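Long-range contacts in elastinolytic metalloprotease (Pseudoalteromonas sp. CF6-2, PDB 6IK4), which is a zinc metalloprotease of the M23 family, named for its elastinolytic action, and probably acts as an endopeptidase through its single bound zinc ion: residues M5-S10 and Y136-R141; S31-N36 and V130-R135; I57-S62 and Q84-D89; A51-V56 and I65-S70; N37-W42 and G98-S103. All coordinates share one frame; numbering follows the deposited sequence.

Interaction 1 (M5-S10 and Y136-R141)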
# COMPACT_ATOMS: atom_id res chain seq x y z
N MET A 5 3.62 -10.60 3.79
CA MET A 5 3.73 -9.16 3.60
C MET A 5 3.95 -8.47 4.93
O MET A 5 3.38 -8.88 5.94
CB MET A 5 2.46 -8.54 3.01
CG MET A 5 1.90 -9.14 1.77
SD MET A 5 0.69 -7.97 1.17
CE MET A 5 -0.81 -8.44 2.03
N ASN A 6 4.73 -7.39 4.92
CA ASN A 6 4.84 -6.49 6.07
C ASN A 6 4.29 -5.13 5.70
O ASN A 6 4.32 -4.73 4.53
CB ASN A 6 6.28 -6.32 6.53
CG ASN A 6 7.00 -7.64 6.75
OD1 ASN A 6 6.53 -8.50 7.49
ND2 ASN A 6 8.14 -7.82 6.09
N LEU A 7 3.80 -4.39 6.70
CA LEU A 7 3.45 -3.00 6.47
C LEU A 7 4.67 -2.25 5.95
O LEU A 7 5.79 -2.49 6.43
CB LEU A 7 2.93 -2.35 7.75
CG LEU A 7 1.62 -2.96 8.26
CD1 LEU A 7 1.40 -2.57 9.73
CD2 LEU A 7 0.45 -2.51 7.40
N PRO A 8 4.50 -1.32 4.99
CA PRO A 8 5.66 -0.72 4.32
C PRO A 8 6.35 0.39 5.11
O PRO A 8 6.74 1.42 4.55
CB PRO A 8 5.06 -0.19 3.02
CG PRO A 8 3.63 0.14 3.38
CD PRO A 8 3.22 -0.95 4.35
N TRP A 9 6.52 0.18 6.42
CA TRP A 9 7.29 1.08 7.27
C TRP A 9 7.96 0.25 8.36
O TRP A 9 7.77 -0.97 8.45
CB TRP A 9 6.42 2.21 7.83
CG TRP A 9 5.16 1.78 8.55
CD1 TRP A 9 5.03 1.49 9.88
CD2 TRP A 9 3.85 1.67 7.98
NE1 TRP A 9 3.72 1.17 10.17
CE2 TRP A 9 2.98 1.27 9.02
CE3 TRP A 9 3.33 1.83 6.69
CZ2 TRP A 9 1.61 1.05 8.80
CZ3 TRP A 9 1.96 1.63 6.48
CH2 TRP A 9 1.13 1.24 7.53
N SER A 10 8.77 0.91 9.18
CA SER A 10 9.67 0.20 10.07
C SER A 10 8.94 -0.35 11.29
O SER A 10 7.93 0.20 11.75
CB SER A 10 10.81 1.12 10.51
OG SER A 10 11.63 1.41 9.40
N TYR A 136 -3.16 -11.18 5.22
CA TYR A 136 -2.40 -10.77 6.39
C TYR A 136 -1.27 -9.83 6.01
O TYR A 136 -0.65 -9.99 4.95
CB TYR A 136 -1.84 -11.99 7.13
CG TYR A 136 -2.91 -12.71 7.91
CD1 TYR A 136 -3.76 -13.60 7.28
CD2 TYR A 136 -3.07 -12.48 9.26
CE1 TYR A 136 -4.76 -14.26 7.99
CE2 TYR A 136 -4.06 -13.14 9.99
CZ TYR A 136 -4.90 -14.02 9.34
OH TYR A 136 -5.90 -14.67 10.06
N ILE A 137 -1.00 -8.86 6.87
CA ILE A 137 0.14 -7.98 6.69
C ILE A 137 0.69 -7.65 8.08
O ILE A 137 -0.06 -7.22 8.97
CB ILE A 137 -0.25 -6.73 5.86
CG1 ILE A 137 0.99 -5.89 5.50
CG2 ILE A 137 -1.34 -5.90 6.55
CD1 ILE A 137 0.73 -4.83 4.42
N SER A 138 1.98 -7.93 8.31
CA SER A 138 2.59 -7.77 9.64
C SER A 138 1.76 -8.48 10.71
O SER A 138 1.61 -8.00 11.84
CB SER A 138 2.79 -6.29 10.00
OG SER A 138 3.82 -5.72 9.21
N ASN A 139 1.22 -9.65 10.35
CA ASN A 139 0.39 -10.52 11.20
C ASN A 139 -0.99 -9.94 11.50
O ASN A 139 -1.76 -10.60 12.20
CB ASN A 139 1.08 -10.88 12.53
CG ASN A 139 2.42 -11.57 12.33
OD1 ASN A 139 2.69 -12.15 11.28
ND2 ASN A 139 3.26 -11.51 13.35
N TYR A 140 -1.32 -8.73 11.02
CA TYR A 140 -2.71 -8.28 11.08
C TYR A 140 -3.55 -9.02 10.05
O TYR A 140 -3.16 -9.11 8.88
CB TYR A 140 -2.83 -6.80 10.75
CG TYR A 140 -2.29 -5.84 11.76
CD1 TYR A 140 -3.09 -5.37 12.80
CD2 TYR A 140 -1.00 -5.34 11.65
CE1 TYR A 140 -2.60 -4.46 13.72
CE2 TYR A 140 -0.50 -4.43 12.57
CZ TYR A 140 -1.31 -4.00 13.60
OH TYR A 140 -0.81 -3.10 14.51
N ARG A 141 -4.74 -9.47 10.44
CA ARG A 141 -5.72 -9.89 9.44
C ARG A 141 -6.45 -8.65 8.95
O ARG A 141 -6.87 -7.82 9.76
CB ARG A 141 -6.72 -10.88 10.03
CG ARG A 141 -7.74 -11.40 9.00
CD ARG A 141 -8.75 -12.36 9.63
NE ARG A 141 -9.64 -11.65 10.53
CZ ARG A 141 -10.74 -11.00 10.15
NH1 ARG A 141 -11.11 -10.97 8.87
NH2 ARG A 141 -11.47 -10.38 11.06
O HOH W 1 1.45 -11.75 5.25
O HOH W 2 6.02 -7.15 9.98

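Interaction 2 (S31-N36 and V130-R135). With ZN (zinc ion), chain B.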
# COMPACT_ATOMS: atom_id res chain seq x y z
N SER A 31 -8.91 -4.45 -3.16
CA SER A 31 -7.52 -4.90 -3.26
C SER A 31 -6.51 -3.92 -2.70
O SER A 31 -5.32 -4.25 -2.62
CB SER A 31 -7.18 -5.11 -4.73
OG SER A 31 -7.23 -3.86 -5.39
N SER A 32 -6.93 -2.70 -2.35
CA SER A 32 -6.00 -1.60 -2.15
C SER A 32 -6.26 -0.88 -0.84
O SER A 32 -7.38 -0.86 -0.32
CB SER A 32 -6.10 -0.60 -3.32
OG SER A 32 -5.89 -1.23 -4.57
N LEU A 33 -5.20 -0.25 -0.32
CA LEU A 33 -5.24 0.59 0.87
C LEU A 33 -4.43 1.84 0.59
O LEU A 33 -3.42 1.79 -0.11
CB LEU A 33 -4.65 -0.13 2.10
CG LEU A 33 -5.41 -1.37 2.58
CD1 LEU A 33 -4.50 -2.25 3.43
CD2 LEU A 33 -6.66 -0.95 3.38
N ASP A 34 -4.88 2.98 1.12
CA ASP A 34 -4.11 4.22 1.06
C ASP A 34 -3.42 4.44 2.40
O ASP A 34 -4.09 4.54 3.43
CB ASP A 34 -5.02 5.40 0.70
CG ASP A 34 -5.63 5.26 -0.68
OD1 ASP A 34 -5.04 4.55 -1.50
OD2 ASP A 34 -6.68 5.87 -0.95
N PHE A 35 -2.08 4.49 2.39
CA PHE A 35 -1.27 4.68 3.59
C PHE A 35 -0.63 6.06 3.59
O PHE A 35 -0.14 6.52 2.56
CB PHE A 35 -0.12 3.67 3.67
CG PHE A 35 -0.55 2.24 3.82
CD1 PHE A 35 -1.52 1.86 4.73
CD2 PHE A 35 0.06 1.26 3.06
CE1 PHE A 35 -1.88 0.54 4.89
CE2 PHE A 35 -0.30 -0.07 3.19
CZ PHE A 35 -1.26 -0.44 4.11
N ASN A 36 -0.57 6.70 4.77
CA ASN A 36 0.22 7.92 4.89
C ASN A 36 0.70 8.06 6.33
O ASN A 36 0.07 7.54 7.25
CB ASN A 36 -0.56 9.16 4.44
CG ASN A 36 -1.50 9.70 5.52
OD1 ASN A 36 -1.12 10.58 6.30
ND2 ASN A 36 -2.73 9.19 5.56
N VAL A 130 -6.42 -8.58 -6.39
CA VAL A 130 -7.15 -9.57 -5.62
C VAL A 130 -7.59 -8.94 -4.30
O VAL A 130 -7.00 -7.97 -3.82
CB VAL A 130 -6.32 -10.84 -5.35
CG1 VAL A 130 -6.07 -11.60 -6.64
CG2 VAL A 130 -5.00 -10.47 -4.70
N SER A 131 -8.64 -9.51 -3.72
CA SER A 131 -9.21 -8.93 -2.51
C SER A 131 -8.23 -9.02 -1.35
O SER A 131 -7.49 -10.01 -1.23
CB SER A 131 -10.51 -9.65 -2.14
OG SER A 131 -10.98 -9.22 -0.87
N LEU A 132 -8.21 -7.99 -0.51
CA LEU A 132 -7.42 -8.01 0.71
C LEU A 132 -8.11 -8.76 1.84
O LEU A 132 -7.49 -8.96 2.89
CB LEU A 132 -7.11 -6.58 1.18
CG LEU A 132 -6.13 -5.76 0.34
CD1 LEU A 132 -6.11 -4.32 0.85
CD2 LEU A 132 -4.74 -6.37 0.38
N HIS A 133 -9.36 -9.17 1.65
CA HIS A 133 -10.11 -9.74 2.76
C HIS A 133 -9.49 -11.04 3.24
O HIS A 133 -9.18 -11.93 2.43
CB HIS A 133 -11.56 -9.98 2.36
CG HIS A 133 -12.43 -10.32 3.53
ND1 HIS A 133 -12.67 -9.44 4.56
CD2 HIS A 133 -13.11 -11.45 3.83
CE1 HIS A 133 -13.45 -10.01 5.45
NE2 HIS A 133 -13.74 -11.23 5.04
N ASN A 134 -9.30 -11.14 4.55
CA ASN A 134 -8.67 -12.30 5.19
C ASN A 134 -7.22 -12.51 4.77
O ASN A 134 -6.65 -13.56 5.04
CB ASN A 134 -9.49 -13.57 4.95
CG ASN A 134 -10.79 -13.58 5.74
OD1 ASN A 134 -10.90 -12.91 6.77
ND2 ASN A 134 -11.78 -14.33 5.27
N ARG A 135 -6.61 -11.53 4.11
CA ARG A 135 -5.17 -11.58 3.90
C ARG A 135 -4.48 -10.98 5.12
O ARG A 135 -5.11 -10.34 5.96
CB ARG A 135 -4.78 -10.83 2.62
CG ARG A 135 -5.43 -11.35 1.34
CD ARG A 135 -4.76 -12.60 0.86
NE ARG A 135 -5.40 -13.14 -0.33
CZ ARG A 135 -5.03 -14.27 -0.92
NH1 ARG A 135 -4.03 -14.98 -0.41
NH2 ARG A 135 -5.67 -14.70 -2.00
ZN ZN B . -6.14 4.17 -3.17

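Interaction 3 (I57-S62 and Q84-D89)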
# COMPACT_ATOMS: atom_id res chain seq x y z
N ILE A 57 11.22 -6.19 -9.65
CA ILE A 57 10.61 -4.89 -9.87
C ILE A 57 10.02 -4.80 -11.27
O ILE A 57 10.64 -5.24 -12.25
CB ILE A 57 11.66 -3.78 -9.67
CG1 ILE A 57 12.09 -3.68 -8.20
CG2 ILE A 57 11.16 -2.43 -10.23
CD1 ILE A 57 11.02 -3.09 -7.29
N THR A 58 8.83 -4.21 -11.36
CA THR A 58 8.32 -3.65 -12.61
C THR A 58 8.08 -2.17 -12.37
O THR A 58 7.37 -1.81 -11.42
CB THR A 58 7.03 -4.33 -13.06
OG1 THR A 58 7.23 -5.75 -13.15
CG2 THR A 58 6.59 -3.79 -14.43
N ARG A 59 8.68 -1.30 -13.18
CA ARG A 59 8.50 0.15 -13.07
C ARG A 59 7.63 0.60 -14.24
O ARG A 59 8.08 0.59 -15.39
CB ARG A 59 9.84 0.89 -13.07
CG ARG A 59 9.70 2.43 -13.06
CD ARG A 59 11.04 3.13 -13.32
NE ARG A 59 10.90 4.58 -13.49
CZ ARG A 59 10.46 5.18 -14.60
NH1 ARG A 59 10.09 4.46 -15.64
NH2 ARG A 59 10.38 6.50 -14.65
N PHE A 60 6.39 1.00 -13.94
CA PHE A 60 5.48 1.36 -15.02
C PHE A 60 5.65 2.80 -15.45
O PHE A 60 5.39 3.13 -16.61
CB PHE A 60 4.03 1.11 -14.59
CG PHE A 60 3.70 -0.34 -14.38
CD1 PHE A 60 3.50 -1.18 -15.46
CD2 PHE A 60 3.60 -0.87 -13.10
CE1 PHE A 60 3.20 -2.52 -15.28
CE2 PHE A 60 3.29 -2.22 -12.91
CZ PHE A 60 3.09 -3.04 -14.01
N SER A 61 6.10 3.67 -14.55
CA SER A 61 6.21 5.10 -14.79
C SER A 61 6.99 5.67 -13.63
O SER A 61 7.40 4.94 -12.72
CB SER A 61 4.83 5.75 -14.90
OG SER A 61 4.19 5.72 -13.64
N SER A 62 7.19 6.99 -13.63
CA SER A 62 7.91 7.58 -12.51
C SER A 62 7.10 7.56 -11.21
O SER A 62 7.66 7.90 -10.16
CB SER A 62 8.31 9.02 -12.85
OG SER A 62 7.18 9.87 -12.78
N GLN A 84 13.61 4.17 -7.05
CA GLN A 84 15.01 3.78 -6.88
C GLN A 84 15.40 2.58 -7.73
O GLN A 84 16.58 2.21 -7.73
CB GLN A 84 15.29 3.47 -5.40
CG GLN A 84 15.13 4.68 -4.49
CD GLN A 84 16.17 5.74 -4.76
OE1 GLN A 84 17.37 5.48 -4.70
NE2 GLN A 84 15.71 6.95 -5.08
N TYR A 85 14.46 1.97 -8.44
CA TYR A 85 14.71 0.71 -9.13
C TYR A 85 14.07 0.72 -10.50
O TYR A 85 13.14 1.49 -10.78
CB TYR A 85 14.21 -0.48 -8.28
CG TYR A 85 15.01 -0.57 -7.01
CD1 TYR A 85 16.27 -1.15 -7.01
CD2 TYR A 85 14.54 -0.01 -5.83
CE1 TYR A 85 17.04 -1.19 -5.86
CE2 TYR A 85 15.30 -0.06 -4.68
CZ TYR A 85 16.55 -0.64 -4.70
OH TYR A 85 17.33 -0.69 -3.56
N ASN A 86 14.58 -0.15 -11.37
CA ASN A 86 14.14 -0.30 -12.74
C ASN A 86 13.70 -1.74 -12.99
O ASN A 86 13.95 -2.63 -12.17
CB ASN A 86 15.25 0.08 -13.72
CG ASN A 86 15.48 1.57 -13.76
OD1 ASN A 86 14.69 2.31 -14.34
ND2 ASN A 86 16.58 2.02 -13.15
N ASN A 87 13.04 -1.95 -14.13
CA ASN A 87 12.53 -3.27 -14.51
C ASN A 87 13.60 -4.34 -14.34
O ASN A 87 14.76 -4.15 -14.74
CB ASN A 87 12.06 -3.27 -15.97
CG ASN A 87 10.76 -2.52 -16.17
OD1 ASN A 87 9.92 -2.45 -15.27
ND2 ASN A 87 10.58 -1.97 -17.36
N GLY A 88 13.22 -5.46 -13.73
CA GLY A 88 14.12 -6.58 -13.56
C GLY A 88 14.99 -6.54 -12.32
O GLY A 88 15.59 -7.57 -11.98
N ASP A 89 15.09 -5.40 -11.65
CA ASP A 89 15.85 -5.34 -10.40
C ASP A 89 15.18 -6.21 -9.34
O ASP A 89 13.97 -6.47 -9.39
CB ASP A 89 15.95 -3.89 -9.89
CG ASP A 89 16.90 -3.04 -10.71
OD1 ASP A 89 17.72 -3.61 -11.46
OD2 ASP A 89 16.81 -1.78 -10.61

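Interaction 4 (A51-V56 and I65-S70)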
# COMPACT_ATOMS: atom_id res chain seq x y z
N ALA A 51 9.54 -1.79 0.61
CA ALA A 51 8.95 -2.98 0.00
C ALA A 51 8.33 -3.87 1.08
O ALA A 51 8.99 -4.23 2.06
CB ALA A 51 10.01 -3.76 -0.78
N ALA A 52 7.05 -4.23 0.88
CA ALA A 52 6.32 -5.08 1.81
C ALA A 52 6.84 -6.52 1.83
O ALA A 52 6.52 -7.27 2.76
CB ALA A 52 4.83 -5.10 1.45
N HIS A 53 7.65 -6.89 0.85
CA HIS A 53 8.20 -8.24 0.67
C HIS A 53 9.25 -8.16 -0.43
O HIS A 53 9.42 -7.11 -1.06
CB HIS A 53 7.10 -9.24 0.29
CG HIS A 53 6.39 -8.85 -0.97
ND1 HIS A 53 6.88 -9.14 -2.23
CD2 HIS A 53 5.26 -8.13 -1.16
CE1 HIS A 53 6.07 -8.63 -3.14
NE2 HIS A 53 5.08 -8.01 -2.52
N GLY A 54 9.95 -9.28 -0.67
CA GLY A 54 10.94 -9.32 -1.72
C GLY A 54 10.37 -9.72 -3.08
O GLY A 54 9.26 -10.24 -3.18
N GLY A 55 11.14 -9.44 -4.13
CA GLY A 55 10.72 -9.84 -5.46
C GLY A 55 11.38 -9.01 -6.54
O GLY A 55 12.34 -8.27 -6.30
N VAL A 56 10.83 -9.16 -7.75
CA VAL A 56 11.34 -8.52 -8.96
C VAL A 56 10.53 -7.26 -9.24
O VAL A 56 9.30 -7.26 -9.11
CB VAL A 56 11.29 -9.49 -10.16
CG1 VAL A 56 11.92 -8.85 -11.40
CG2 VAL A 56 12.01 -10.78 -9.82
N ILE A 65 5.22 1.63 -9.31
CA ILE A 65 6.21 0.56 -9.25
C ILE A 65 5.59 -0.66 -8.58
O ILE A 65 4.68 -0.53 -7.75
CB ILE A 65 7.49 1.02 -8.52
CG1 ILE A 65 8.66 0.07 -8.77
CG2 ILE A 65 7.23 1.16 -7.01
CD1 ILE A 65 9.96 0.55 -8.17
N ARG A 66 6.09 -1.85 -8.93
CA ARG A 66 5.54 -3.10 -8.44
C ARG A 66 6.66 -4.06 -8.04
O ARG A 66 7.73 -4.08 -8.67
CB ARG A 66 4.65 -3.76 -9.51
CG ARG A 66 3.99 -5.08 -9.09
CD ARG A 66 3.17 -5.67 -10.22
NE ARG A 66 2.09 -4.79 -10.66
CZ ARG A 66 1.19 -5.12 -11.59
NH1 ARG A 66 1.24 -6.32 -12.16
NH2 ARG A 66 0.25 -4.26 -11.94
N VAL A 67 6.43 -4.83 -6.97
CA VAL A 67 7.32 -5.89 -6.52
C VAL A 67 6.57 -7.21 -6.69
O VAL A 67 5.55 -7.43 -6.03
CB VAL A 67 7.74 -5.71 -5.05
CG1 VAL A 67 8.73 -6.82 -4.64
CG2 VAL A 67 8.32 -4.31 -4.82
N THR A 68 7.09 -8.09 -7.55
CA THR A 68 6.47 -9.40 -7.77
C THR A 68 7.28 -10.49 -7.08
O THR A 68 8.46 -10.71 -7.40
CB THR A 68 6.33 -9.69 -9.27
OG1 THR A 68 5.53 -8.67 -9.88
CG2 THR A 68 5.63 -11.04 -9.46
N HIS A 69 6.63 -11.18 -6.15
CA HIS A 69 7.21 -12.25 -5.36
C HIS A 69 7.32 -13.53 -6.19
O HIS A 69 6.60 -13.73 -7.17
CB HIS A 69 6.35 -12.50 -4.12
CG HIS A 69 6.95 -13.46 -3.13
ND1 HIS A 69 6.48 -14.75 -2.97
CD2 HIS A 69 7.96 -13.31 -2.24
CE1 HIS A 69 7.19 -15.35 -2.02
NE2 HIS A 69 8.09 -14.50 -1.57
N SER A 70 8.25 -14.40 -5.79
CA SER A 70 8.43 -15.67 -6.49
C SER A 70 7.14 -16.49 -6.57
O SER A 70 7.01 -17.35 -7.46
CB SER A 70 9.53 -16.48 -5.79
OG SER A 70 9.16 -16.71 -4.44

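Interaction 5 (N37-W42 and G98-S103)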
# COMPACT_ATOMS: atom_id res chain seq x y z
N ASN A 37 1.82 8.76 6.53
CA ASN A 37 2.37 8.87 7.88
C ASN A 37 2.00 10.18 8.56
O ASN A 37 2.59 10.51 9.60
CB ASN A 37 3.90 8.71 7.86
CG ASN A 37 4.63 9.95 7.37
OD1 ASN A 37 4.06 10.80 6.68
ND2 ASN A 37 5.92 10.04 7.72
N GLY A 38 1.07 10.95 8.00
CA GLY A 38 0.66 12.18 8.65
C GLY A 38 1.62 13.34 8.49
O GLY A 38 1.60 14.27 9.32
N SER A 39 2.46 13.34 7.45
CA SER A 39 3.46 14.39 7.29
C SER A 39 2.85 15.72 6.87
O SER A 39 3.53 16.75 6.98
CB SER A 39 4.52 13.97 6.27
OG SER A 39 4.03 14.11 4.95
N GLY A 40 1.62 15.74 6.36
CA GLY A 40 0.98 16.98 5.97
C GLY A 40 0.46 16.91 4.55
O GLY A 40 0.28 15.82 3.98
N GLY A 41 0.22 18.08 3.96
CA GLY A 41 -0.34 18.19 2.63
C GLY A 41 0.73 18.22 1.55
O GLY A 41 1.90 17.90 1.79
N TRP A 42 0.33 18.66 0.36
CA TRP A 42 1.28 18.80 -0.74
C TRP A 42 2.41 19.75 -0.36
O TRP A 42 2.19 20.78 0.28
CB TRP A 42 0.56 19.29 -2.00
CG TRP A 42 -0.58 18.42 -2.41
CD1 TRP A 42 -1.90 18.75 -2.42
CD2 TRP A 42 -0.50 17.05 -2.86
NE1 TRP A 42 -2.65 17.67 -2.86
CE2 TRP A 42 -1.81 16.62 -3.13
CE3 TRP A 42 0.56 16.16 -3.06
CZ2 TRP A 42 -2.10 15.33 -3.59
CZ3 TRP A 42 0.27 14.87 -3.52
CH2 TRP A 42 -1.05 14.47 -3.77
N GLY A 98 11.19 4.28 -2.95
CA GLY A 98 10.89 5.62 -3.39
C GLY A 98 10.13 6.32 -2.28
O GLY A 98 9.92 5.77 -1.20
N ARG A 99 9.72 7.55 -2.56
CA ARG A 99 8.83 8.28 -1.66
C ARG A 99 7.43 8.26 -2.25
O ARG A 99 7.25 8.10 -3.46
CB ARG A 99 9.29 9.73 -1.47
CG ARG A 99 10.61 9.88 -0.76
CD ARG A 99 11.13 11.32 -0.80
NE ARG A 99 10.20 12.29 -0.23
CZ ARG A 99 10.38 13.61 -0.24
NH1 ARG A 99 11.48 14.13 -0.78
NH2 ARG A 99 9.48 14.42 0.30
N TYR A 100 6.41 8.44 -1.41
CA TYR A 100 5.14 8.80 -2.02
C TYR A 100 5.17 10.30 -2.26
O TYR A 100 5.81 11.04 -1.51
CB TYR A 100 3.90 8.36 -1.23
CG TYR A 100 3.62 8.83 0.19
CD1 TYR A 100 3.17 10.13 0.45
CD2 TYR A 100 3.69 7.93 1.25
CE1 TYR A 100 2.87 10.53 1.76
CE2 TYR A 100 3.39 8.32 2.54
CZ TYR A 100 2.97 9.61 2.79
OH TYR A 100 2.68 9.98 4.08
N ALA A 101 4.57 10.71 -3.37
CA ALA A 101 4.82 12.03 -3.93
C ALA A 101 4.28 13.13 -3.04
O ALA A 101 3.16 13.04 -2.52
CB ALA A 101 4.19 12.13 -5.31
N ASN A 102 5.07 14.18 -2.86
CA ASN A 102 4.63 15.38 -2.16
C ASN A 102 4.15 16.46 -3.11
O ASN A 102 3.84 17.58 -2.67
CB ASN A 102 5.74 15.90 -1.24
CG ASN A 102 6.78 16.76 -1.97
OD1 ASN A 102 6.91 16.71 -3.19
ND2 ASN A 102 7.51 17.55 -1.21
N SER A 103 4.05 16.17 -4.41
CA SER A 103 3.50 17.11 -5.37
C SER A 103 2.35 16.46 -6.12
O SER A 103 2.39 15.27 -6.46
CB SER A 103 4.57 17.64 -6.33
OG SER A 103 4.82 16.74 -7.38
O HOH W 3 2.02 12.51 4.23

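Interaction 1 (M5-S10 and Y136-R141)
Leu7 lies across Ile137 and Tyr140 at about a right angle to each, its two methyls shared between them. Leu7 CD2 meets Ile137 CD1 at 3.8 Å, while Leu7 CD1 rests 3.9 Å from Tyr140 CE2. Ile137 CG1 is anti to the backbone N (chi1 -172°) and lies against the backbone where Asn6 joins Leu7, 3.4 Å from Leu7 N. Ser138 adds the polar grip: Leu7 N donates to Ser138 OG over 2.8 Å, nearly straight at 167°, and Ser138 N donates to Met5 O at 2.9 Å. A water joins the same Ser138 hydroxyl to Asn6 OD1, so OG is held by both backbone and solvent. A second water accepts from Met5 N and donates to Tyr136 O. Met5 CE also lies 3.3 Å from Tyr136 O. An alanine in place of Leu7 would probably leave a gap beside Ile137 CD1 and Tyr140 CE2. Residues Ile137 to Tyr140 form a type I' turn, the tight link of a beta hairpin. The loop ahead of strand 14-17 is thus fastened to the edge of the four-stranded sheet. Met5 and Ile137 both reach Phe121 of strand 119-125, Leu7 and Tyr140 pack on Leu171 of strand 171-172, and the Tyr140 hydroxyl bonds to Tyr172 O.

Interaction 2 (S31-N36 and V130-R135)
Leu132 pushes its branched end against a backbone carbonyl: CG, anti to its own carbonyl carbon (chi1 -70°), lies 3.4 Å from Ser31 O, and both methyls gather round the same oxygen. Beyond it, Leu132 CD1 meets Leu33 CG at 3.5 Å, tighter than usual for two carbons. The two leucines cross obliquely, and Leu33 CD1 also touches that methyl. At the other end Ser31 CB sits 3.0 Å from Val130 O, while its hydroxyl bonds to Gln129. The segments are therefore joined by packing around Ser31 and Leu132. Ser31 and Ser32 lie opposite the single residue His21, a classic beta bulge at the start of strand 32-36, and the strand then carries Asp34 to the metal. Asp34 OD1 binds zinc at 2.0 Å, with His21 and His120 as the other protein ligands, the metal site of this M23 peptidase domain. Across from the bulge, residues 130-135 fold back on themselves. Ser131 OG accepts from His133 N at 3.0 Å, an ST turn, and a type II turn follows from Leu132 to Arg135, closed by a bond from Arg135 N to Leu132 O. Leu132 is also packed on Leu123 of strand 119-125 and Ile142 of strand 140-143, while Leu33 touches Phe156.

Interaction 3 (I57-S62 and Q84-D89)
Ile57 spreads its branches over the turn of residues 86-89 and the residue before it. Ile57 CG1 lies 3.8 Å from Tyr85 CB, and Ile57 CG2, anti to the backbone N, approaches Asn86 O at 3.4 Å. The backbone on both sides of this side chain is bonded to the turn: Ile57 N donates to Asp89 O at 2.8 Å and Ile57 O accepts from Gly88 N at 3.0 Å. Asn87 folds its amide back so that OD1 takes the N-H of Arg59 at 2.7 Å, with the donor tilted 25° from the carbonyl plane. In one of its two conformers Arg59 runs side by side with Asn86, its CD 3.7 Å from Tyr85 O. Asp89 OD2 accepts Asn86 N from above the carboxylate plane, bracing the type II turn from within; at Gly88 a side chain would be pressed against the preceding carbonyl oxygen. This surface contact leads into strand 90-91, which pairs with strand 55-61, while Ile57 packs on Ile65 and Val67 of strand 64-68.

Interaction 4 (A51-V56 and I65-S70)
His53 runs past Val67 in the opposite direction. From CB the first torsion sets His53 CG between the backbone N and the carbonyl carbon (chi1 58°), and the ring beyond it lies beside Val67. His53 ND1 donates to Gly54 O at 2.8 Å; the acceptor lies in the ring plane, but the donor stands above the plane of that carbonyl. His53 ND1 also comes 3.9 Å from His69 CB. The next atom, His53 CE1, touches Val67 CG1 at 3.5 Å and has Val67 O at the ring edge, 3.2 Å away. NE2 at the tip has a weak hydrogen bond to Thr75. The His69 ring is turned 86° from that of His53, its CD2 edge directed at Gly54 O, and its ND1 bonds to Ser71. Phe3 meets both rings, edge-to-face with His53. These residues lie at the open end of the hairpin of strands 55-61 and 64-68, where Val56 and Thr68 form an antiparallel hydrogen-bonded pair: Val56 N reaches Thr68 O at 2.9 Å and Thr68 N reaches Val56 O at 2.8 Å. Just ahead of this pair, Gly55 CA comes 3.1 Å from Thr68 O; a side chain on Gly55 would clash with that oxygen. Buried His53 O has no polar partner in the model. Val67 CG2 lies 4.4 Å from Ala51 CB, and both residues also pack on Leu97 of strand 96-100.

Interaction 5 (N37-W42 and G98-S103)
Tyr100 brings its hydroxyl to the start of the loop 37-42, where Asn37 N donates to OH at 2.9 Å and 164°, approaching at the ring edge. Tyr100 CG stands between the backbone N and the carbonyl carbon (chi1 61°), and the ring leads from there to Asn37. Asn37 has the same kind of first torsion; its amide plane stands at 90° to the tyrosine ring, with OD1 3.1 Å from Tyr100 OH. Water 3 lies in the ring plane and joins this hydroxyl to Ser39 OG, which also bonds to Ser44. A phenylalanine in place of Tyr100 would probably leave Asn37 N and the water without this partner. At the far end Trp42 turns its ring edge to the carbonyls of Ala101 and Asn102, its CZ3 3.6 Å from Ala101 O. Ser103 is the N-cap of helix 104-107. The arrangement ties a glycine-rich loop to the end of strand 96-100 in the M23 domain, with the Tyr100 side chain about 5 Å from those of His79 and His118, the predicted catalytic histidines.

Overall arrangement
Interactions 1 and 2 lie side by side, their centres 11 Å apart: Trp9 meets Phe35 edge-to-face, and Asn134 OD1 is 2.9 Å from Arg141 NH1. Interaction 2 contains the zinc ligand Asp34; from interaction 1, the side chain of Ile137 is about 14 Å from the metal. Interaction 5 begins in the loop that follows strand 32-36, with Tyr100 OH 3.3 Å from Asn36 CA, and its Tyr100 side chain is about 11 Å from zinc. Interactions 3 and 4 share strand 55-61, linked by Arg66 N and Thr58 O at 2.8 Å. Interaction 3 lies far from the zinc site. Asn6 N, 2.8 Å from Ala52 O, joins interactions 1 and 4.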